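Local coordinates for protein NADH-rubredoxin oxidoreductase (Clostridium acetobutylicum, PDB 3KLJ) that catalyses the NADH-dependent reduction of rubredoxin through its bound FAD, passing electrons toward the proteins that scavenge dioxygen, at residues Lys8-Gly21 with Glu101-Gly113. Sequence-based numbering, arbitrary orientation.
With FAD (flavin-adenine dinucleotide), chain B.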
loop_
_atom_site.group_PDB
_atom_site.type_symbol
_atom_site.label_atom_id
_atom_site.label_comp_id
_atom_site.label_asym_id
_atom_site.label_seq_id
_atom_site.Cartn_x
_atom_site.Cartn_y
_atom_site.Cartn_z
ATOM N N LYS A 8 -24.193 11.674 -20.215
ATOM C CA LYS A 8 -24.372 10.403 -19.455
ATOM C C LYS A 8 -24.664 10.640 -17.968
ATOM O O LYS A 8 -24.126 11.577 -17.353
ATOM C CB LYS A 8 -23.140 9.510 -19.632
ATOM C CG LYS A 8 -23.107 8.738 -20.971
ATOM C CD LYS A 8 -21.694 8.648 -21.579
ATOM C CE LYS A 8 -20.761 7.718 -20.805
ATOM N NZ LYS A 8 -21.152 6.288 -20.956
ATOM N N SER A 9 -25.524 9.792 -17.405
ATOM C CA SER A 9 -25.903 9.865 -15.997
ATOM C C SER A 9 -26.197 8.471 -15.444
ATOM O O SER A 9 -26.826 7.654 -16.119
ATOM C CB SER A 9 -27.120 10.773 -15.808
ATOM O OG SER A 9 -28.320 10.090 -16.110
ATOM N N THR A 10 -25.731 8.208 -14.223
ATOM C CA THR A 10 -25.921 6.911 -13.561
ATOM C C THR A 10 -26.365 7.092 -12.117
ATOM O O THR A 10 -26.342 8.209 -11.601
ATOM C CB THR A 10 -24.625 6.051 -13.569
ATOM O OG1 THR A 10 -23.515 6.829 -13.097
ATOM C CG2 THR A 10 -24.330 5.557 -14.959
ATOM N N LYS A 11 -26.781 5.998 -11.476
ATOM C CA LYS A 11 -27.126 6.009 -10.055
ATOM C C LYS A 11 -25.836 6.077 -9.229
ATOM O O LYS A 11 -25.594 7.051 -8.504
ATOM C CB LYS A 11 -27.941 4.762 -9.675
ATOM C CG LYS A 11 -29.467 4.873 -9.815
ATOM C CD LYS A 11 -29.927 4.913 -11.260
ATOM C CE LYS A 11 -31.269 4.209 -11.440
ATOM N NZ LYS A 11 -32.296 4.687 -10.474
ATOM N N ILE A 12 -25.012 5.034 -9.357
ATOM C CA ILE A 12 -23.743 4.944 -8.634
ATOM C C ILE A 12 -22.564 5.167 -9.568
ATOM O O ILE A 12 -22.337 4.388 -10.511
ATOM C CB ILE A 12 -23.584 3.586 -7.909
ATOM C CG1 ILE A 12 -24.825 3.295 -7.050
ATOM C CG2 ILE A 12 -22.282 3.554 -7.098
ATOM C CD1 ILE A 12 -24.622 2.203 -6.060
ATOM N N LEU A 13 -21.837 6.249 -9.301
ATOM C CA LEU A 13 -20.606 6.562 -10.001
ATOM C C LEU A 13 -19.429 6.176 -9.124
ATOM O O LEU A 13 -19.324 6.626 -7.982
ATOM C CB LEU A 13 -20.510 8.053 -10.298
ATOM C CG LEU A 13 -20.006 8.485 -11.677
ATOM C CD1 LEU A 13 -19.210 9.790 -11.611
ATOM C CD2 LEU A 13 -19.234 7.390 -12.408
ATOM N N ILE A 14 -18.552 5.341 -9.672
ATOM C CA ILE A 14 -17.347 4.914 -8.976
ATOM C C ILE A 14 -16.122 5.517 -9.659
ATOM O O ILE A 14 -15.818 5.209 -10.824
ATOM C CB ILE A 14 -17.265 3.373 -8.896
ATOM C CG1 ILE A 14 -18.412 2.835 -8.035
ATOM C CG2 ILE A 14 -15.923 2.916 -8.325
ATOM C CD1 ILE A 14 -18.544 1.337 -8.070
ATOM N N LEU A 15 -15.430 6.379 -8.922
ATOM C CA LEU A 15 -14.266 7.093 -9.415
ATOM C C LEU A 15 -12.985 6.334 -9.057
ATOM O O LEU A 15 -12.488 6.416 -7.922
ATOM C CB LEU A 15 -14.265 8.515 -8.839
ATOM C CG LEU A 15 -13.541 9.636 -9.582
ATOM C CD1 LEU A 15 -13.965 11.031 -9.042
ATOM C CD2 LEU A 15 -12.019 9.455 -9.510
ATOM N N GLY A 16 -12.468 5.593 -10.036
ATOM C CA GLY A 16 -11.303 4.736 -9.880
ATOM C C GLY A 16 -11.695 3.268 -9.893
ATOM O O GLY A 16 -12.610 2.859 -9.172
ATOM N N ALA A 17 -11.006 2.468 -10.705
ATOM C CA ALA A 17 -11.307 1.045 -10.808
ATOM C C ALA A 17 -10.113 0.167 -10.397
ATOM O O ALA A 17 -9.545 -0.572 -11.198
ATOM C CB ALA A 17 -11.814 0.702 -12.206
ATOM N N GLY A 18 -9.728 0.286 -9.135
ATOM C CA GLY A 18 -8.782 -0.627 -8.530
ATOM C C GLY A 18 -9.569 -1.549 -7.618
ATOM O O GLY A 18 -10.800 -1.643 -7.741
ATOM N N PRO A 19 -8.879 -2.227 -6.689
ATOM C CA PRO A 19 -9.539 -3.147 -5.746
ATOM C C PRO A 19 -10.658 -2.489 -4.922
ATOM O O PRO A 19 -11.702 -3.120 -4.696
ATOM C CB PRO A 19 -8.383 -3.618 -4.856
ATOM C CG PRO A 19 -7.177 -3.541 -5.779
ATOM C CD PRO A 19 -7.404 -2.293 -6.583
ATOM N N ALA A 20 -10.472 -1.239 -4.510
ATOM C CA ALA A 20 -11.507 -0.561 -3.715
ATOM C C ALA A 20 -12.752 -0.293 -4.539
ATOM O O ALA A 20 -13.856 -0.670 -4.129
ATOM C CB ALA A 20 -10.988 0.729 -3.077
ATOM N N GLY A 21 -12.568 0.348 -5.697
ATOM C CA GLY A 21 -13.649 0.543 -6.661
ATOM C C GLY A 21 -14.364 -0.747 -7.033
ATOM O O GLY A 21 -15.601 -0.805 -7.047
ATOM N N GLU A 101 -15.948 15.855 -21.031
ATOM C CA GLU A 101 -17.206 15.139 -20.851
ATOM C C GLU A 101 -17.640 15.133 -19.376
ATOM O O GLU A 101 -16.816 14.937 -18.476
ATOM C CB GLU A 101 -17.019 13.697 -21.335
ATOM C CG GLU A 101 -18.266 13.042 -21.909
ATOM C CD GLU A 101 -18.284 11.530 -21.731
ATOM O OE1 GLU A 101 -19.398 10.969 -21.682
ATOM O OE2 GLU A 101 -17.202 10.899 -21.631
ATOM N N LYS A 102 -18.932 15.341 -19.131
ATOM C CA LYS A 102 -19.460 15.313 -17.763
ATOM C C LYS A 102 -20.349 14.103 -17.514
ATOM O O LYS A 102 -21.049 13.640 -18.418
ATOM C CB LYS A 102 -20.226 16.595 -17.445
ATOM C CG LYS A 102 -19.339 17.777 -17.121
ATOM C CD LYS A 102 -20.134 19.070 -17.139
ATOM C CE LYS A 102 -19.244 20.273 -16.874
ATOM N NZ LYS A 102 -18.157 20.427 -17.887
ATOM N N ILE A 103 -20.315 13.596 -16.283
ATOM C CA ILE A 103 -21.196 12.504 -15.871
ATOM C C ILE A 103 -21.982 12.872 -14.614
ATOM O O ILE A 103 -21.399 13.266 -13.601
ATOM C CB ILE A 103 -20.415 11.173 -15.667
ATOM C CG1 ILE A 103 -20.019 10.575 -17.025
ATOM C CG2 ILE A 103 -21.249 10.156 -14.874
ATOM C CD1 ILE A 103 -18.825 9.655 -16.971
ATOM N N LYS A 104 -23.305 12.743 -14.696
ATOM C CA LYS A 104 -24.183 12.962 -13.552
ATOM C C LYS A 104 -24.334 11.689 -12.728
ATOM O O LYS A 104 -24.448 10.593 -13.279
ATOM C CB LYS A 104 -25.555 13.494 -14.000
ATOM C CG LYS A 104 -26.470 13.932 -12.846
ATOM C CD LYS A 104 -27.320 15.156 -13.192
ATOM C CE LYS A 104 -28.458 14.830 -14.154
ATOM N NZ LYS A 104 -29.340 16.012 -14.414
ATOM N N TYR A 105 -24.328 11.846 -11.409
ATOM C CA TYR A 105 -24.492 10.728 -10.488
ATOM C C TYR A 105 -25.590 11.022 -9.478
ATOM O O TYR A 105 -25.950 12.176 -9.280
ATOM C CB TYR A 105 -23.174 10.452 -9.745
ATOM C CG TYR A 105 -22.700 11.583 -8.847
ATOM C CD1 TYR A 105 -23.206 11.728 -7.552
ATOM C CD2 TYR A 105 -21.742 12.502 -9.287
ATOM C CE1 TYR A 105 -22.783 12.754 -6.721
ATOM C CE2 TYR A 105 -21.307 13.535 -8.458
ATOM C CZ TYR A 105 -21.835 13.650 -7.176
ATOM O OH TYR A 105 -21.432 14.662 -6.338
ATOM N N GLU A 106 -26.099 9.978 -8.825
ATOM C CA GLU A 106 -26.937 10.149 -7.636
ATOM C C GLU A 106 -26.042 9.957 -6.404
ATOM O O GLU A 106 -26.142 10.697 -5.424
ATOM C CB GLU A 106 -28.107 9.160 -7.623
ATOM C CG GLU A 106 -28.980 9.184 -8.880
ATOM C CD GLU A 106 -30.246 8.336 -8.748
ATOM O OE1 GLU A 106 -30.484 7.785 -7.647
ATOM O OE2 GLU A 106 -31.004 8.220 -9.743
ATOM N N LYS A 107 -25.174 8.951 -6.466
ATOM C CA LYS A 107 -24.130 8.751 -5.461
ATOM C C LYS A 107 -22.754 8.585 -6.096
ATOM O O LYS A 107 -22.617 7.939 -7.142
ATOM C CB LYS A 107 -24.446 7.543 -4.582
ATOM C CG LYS A 107 -25.161 7.914 -3.305
ATOM C CD LYS A 107 -26.596 7.524 -3.313
ATOM C CE LYS A 107 -27.193 7.840 -1.954
ATOM N NZ LYS A 107 -28.613 7.420 -1.899
ATOM N N LEU A 108 -21.748 9.182 -5.456
ATOM C CA LEU A 108 -20.375 9.138 -5.931
ATOM C C LEU A 108 -19.493 8.409 -4.924
ATOM O O LEU A 108 -19.470 8.752 -3.736
ATOM C CB LEU A 108 -19.839 10.563 -6.173
ATOM C CG LEU A 108 -18.395 10.710 -6.683
ATOM C CD1 LEU A 108 -18.227 10.104 -8.078
ATOM C CD2 LEU A 108 -17.917 12.157 -6.678
ATOM N N ILE A 109 -18.771 7.398 -5.396
ATOM C CA ILE A 109 -17.811 6.703 -4.547
ATOM C C ILE A 109 -16.412 6.988 -5.074
ATOM O O ILE A 109 -16.081 6.597 -6.202
ATOM C CB ILE A 109 -18.074 5.188 -4.530
ATOM C CG1 ILE A 109 -19.483 4.898 -3.979
ATOM C CG2 ILE A 109 -16.990 4.455 -3.742
ATOM C CD1 ILE A 109 -19.890 3.434 -4.073
ATOM N N ILE A 110 -15.608 7.686 -4.278
ATOM C CA ILE A 110 -14.224 8.009 -4.665
ATOM C C ILE A 110 -13.255 6.911 -4.213
ATOM O O ILE A 110 -13.045 6.688 -3.007
ATOM C CB ILE A 110 -13.772 9.386 -4.102
ATOM C CG1 ILE A 110 -14.717 10.494 -4.564
ATOM C CG2 ILE A 110 -12.329 9.690 -4.524
ATOM C CD1 ILE A 110 -14.528 11.838 -3.818
ATOM N N ALA A 111 -12.660 6.236 -5.193
ATOM C CA ALA A 111 -11.781 5.102 -4.945
ATOM C C ALA A 111 -10.517 5.235 -5.817
ATOM O O ALA A 111 -10.112 4.302 -6.509
ATOM C CB ALA A 111 -12.533 3.798 -5.234
ATOM N N SER A 112 -9.910 6.418 -5.770
ATOM C CA SER A 112 -8.845 6.798 -6.706
ATOM C C SER A 112 -7.445 6.391 -6.234
ATOM O O SER A 112 -6.453 6.758 -6.856
ATOM C CB SER A 112 -8.889 8.302 -6.951
ATOM O OG SER A 112 -8.844 8.990 -5.709
ATOM N N GLY A 113 -7.366 5.634 -5.140
ATOM C CA GLY A 113 -6.096 5.054 -4.702
ATOM C C GLY A 113 -4.951 6.020 -4.414
ATOM O O GLY A 113 -5.157 7.107 -3.863
HETATM P PA FAD B . -5.658 1.583 -6.465
HETATM O O1A FAD B . -4.522 2.558 -6.630
HETATM O O2A FAD B . -5.203 0.144 -6.501
HETATM O O5B FAD B . -6.752 1.840 -7.598
HETATM C C5B FAD B . -7.225 3.147 -7.869
HETATM C C4B FAD B . -7.508 3.283 -9.365
HETATM O O4B FAD B . -8.100 4.553 -9.628
HETATM C C3B FAD B . -6.218 3.224 -10.180
HETATM O O3B FAD B . -6.368 2.271 -11.219
HETATM C C2B FAD B . -6.037 4.624 -10.736
HETATM O O2B FAD B . -5.499 4.623 -12.040
HETATM C C1B FAD B . -7.462 5.158 -10.740
HETATM N N9A FAD B . -7.544 6.629 -10.665
HETATM C C8A FAD B . -6.715 7.479 -9.983
HETATM N N7A FAD B . -7.146 8.748 -10.177
HETATM C C5A FAD B . -8.240 8.723 -10.965
HETATM C C6A FAD B . -9.058 9.733 -11.471
HETATM N N6A FAD B . -8.661 11.005 -11.420
HETATM N N1A FAD B . -10.127 9.385 -12.279
HETATM C C2A FAD B . -10.382 8.060 -12.583
HETATM N N3A FAD B . -9.559 7.067 -12.086
HETATM C C4A FAD B . -8.503 7.394 -11.283
HETATM N N1 FAD B . -0.960 -3.918 -0.075
HETATM C C2 FAD B . -0.962 -4.901 0.891
HETATM O O2 FAD B . -1.831 -4.902 1.746
HETATM N N3 FAD B . -0.011 -5.901 0.888
HETATM C C4 FAD B . 0.965 -5.914 -0.081
HETATM O O4 FAD B . 1.810 -6.813 -0.047
HETATM C C4X FAD B . 0.990 -4.913 -1.063
HETATM N N5 FAD B . 1.959 -4.908 -2.056
HETATM C C5X FAD B . 1.972 -3.921 -3.023
HETATM C C6 FAD B . 2.957 -3.920 -4.019
HETATM C C7 FAD B . 2.949 -2.916 -5.001
HETATM C C7M FAD B . 4.002 -2.909 -6.070
HETATM C C8 FAD B . 1.974 -1.919 -4.978
HETATM C C8M FAD B . 1.947 -0.825 -6.016
HETATM C C9 FAD B . 1.004 -1.924 -3.983
HETATM C C9A FAD B . 0.995 -2.925 -3.006
HETATM N N10 FAD B . 0.015 -2.928 -2.016
HETATM C C10 FAD B . 0.013 -3.917 -1.051
HETATM C "C1'" FAD B . -1.018 -1.850 -1.979
HETATM C "C2'" FAD B . -2.331 -2.275 -2.601
HETATM O "O2'" FAD B . -2.117 -2.505 -3.979
HETATM C "C3'" FAD B . -3.311 -1.137 -2.396
HETATM O "O3'" FAD B . -3.592 -0.998 -1.016
HETATM C "C4'" FAD B . -4.624 -1.337 -3.133
HETATM O "O4'" FAD B . -4.392 -1.522 -4.524
HETATM C "C5'" FAD B . -5.473 -0.085 -2.949
HETATM O "O5'" FAD B . -6.590 -0.210 -3.791
HETATM P P FAD B . -7.399 1.088 -4.222
HETATM O O1P FAD B . -8.581 0.661 -5.077
HETATM O O2P FAD B . -7.770 1.926 -3.023
HETATM O O3P FAD B . -6.357 1.982 -5.072
HETATM O O HOH W 1 -10.287 1.563 -6.758
#
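Leu13 and Leu15 are stitched to Lys107, Ile109 and Ala111 by a parallel ladder, in which the axes of strands 12-15 and 107-110 approach to 4.8 Å at an angle of 19°. Its rungs run Lys107 N to Lys11 O, Leu13 N to Lys107 O, Ile109 N to Leu13 O, Leu15 N to Ile109 O and Ala111 N to Leu15 O; the Ile109 N to Leu13 O bond, 2.8 Å long, is nearly straight at 172°. Lys11 O receives a second donor, Glu106 N, at 3.0 Å. Farther out, Lys104 N bonds Lys8 O and Thr10 N bonds Lys104 O, forming a separate single bridge, Ser9 with Lys104, on strand 102-104.

Leu13 fills the angle between the two strands of 101-113: its CB meets Tyr105 CB at 3.6 Å, its CG meets Ile103 CG2 at 3.8 Å, and its CD1 runs beside Leu108 CD1. On the other sheet face, Ile109 CG1 lies anti to the carbonyl carbon (chi1 -61°), which carries Ile109 CD1 to 3.9 Å from Ile12 CG2.

Strand 12-15 is the middle of the five-stranded parallel sheet in the FAD-binding domain and 107-110 its neighbour, the pair flanked by 35-38 and 260-262; Gly16, Gly18 and Gly21 fit the Rossmann-type GxGxxG pattern in the turn into helix 19-28. Gly16 CA comes close to FAD O4B and Gly18 CA to FAD O5B. Ala20 N bonds FAD O1P at 2.7 Å. One water accepts from Gly18 N and Gly21 N and donates to Ala111 O and FAD O1P, tying both segments to the pyrophosphate. Leu15 CD2 approaches adenine atom FAD N1A at 3.4 Å, while Ser112 CB lies near the adenine's N7A.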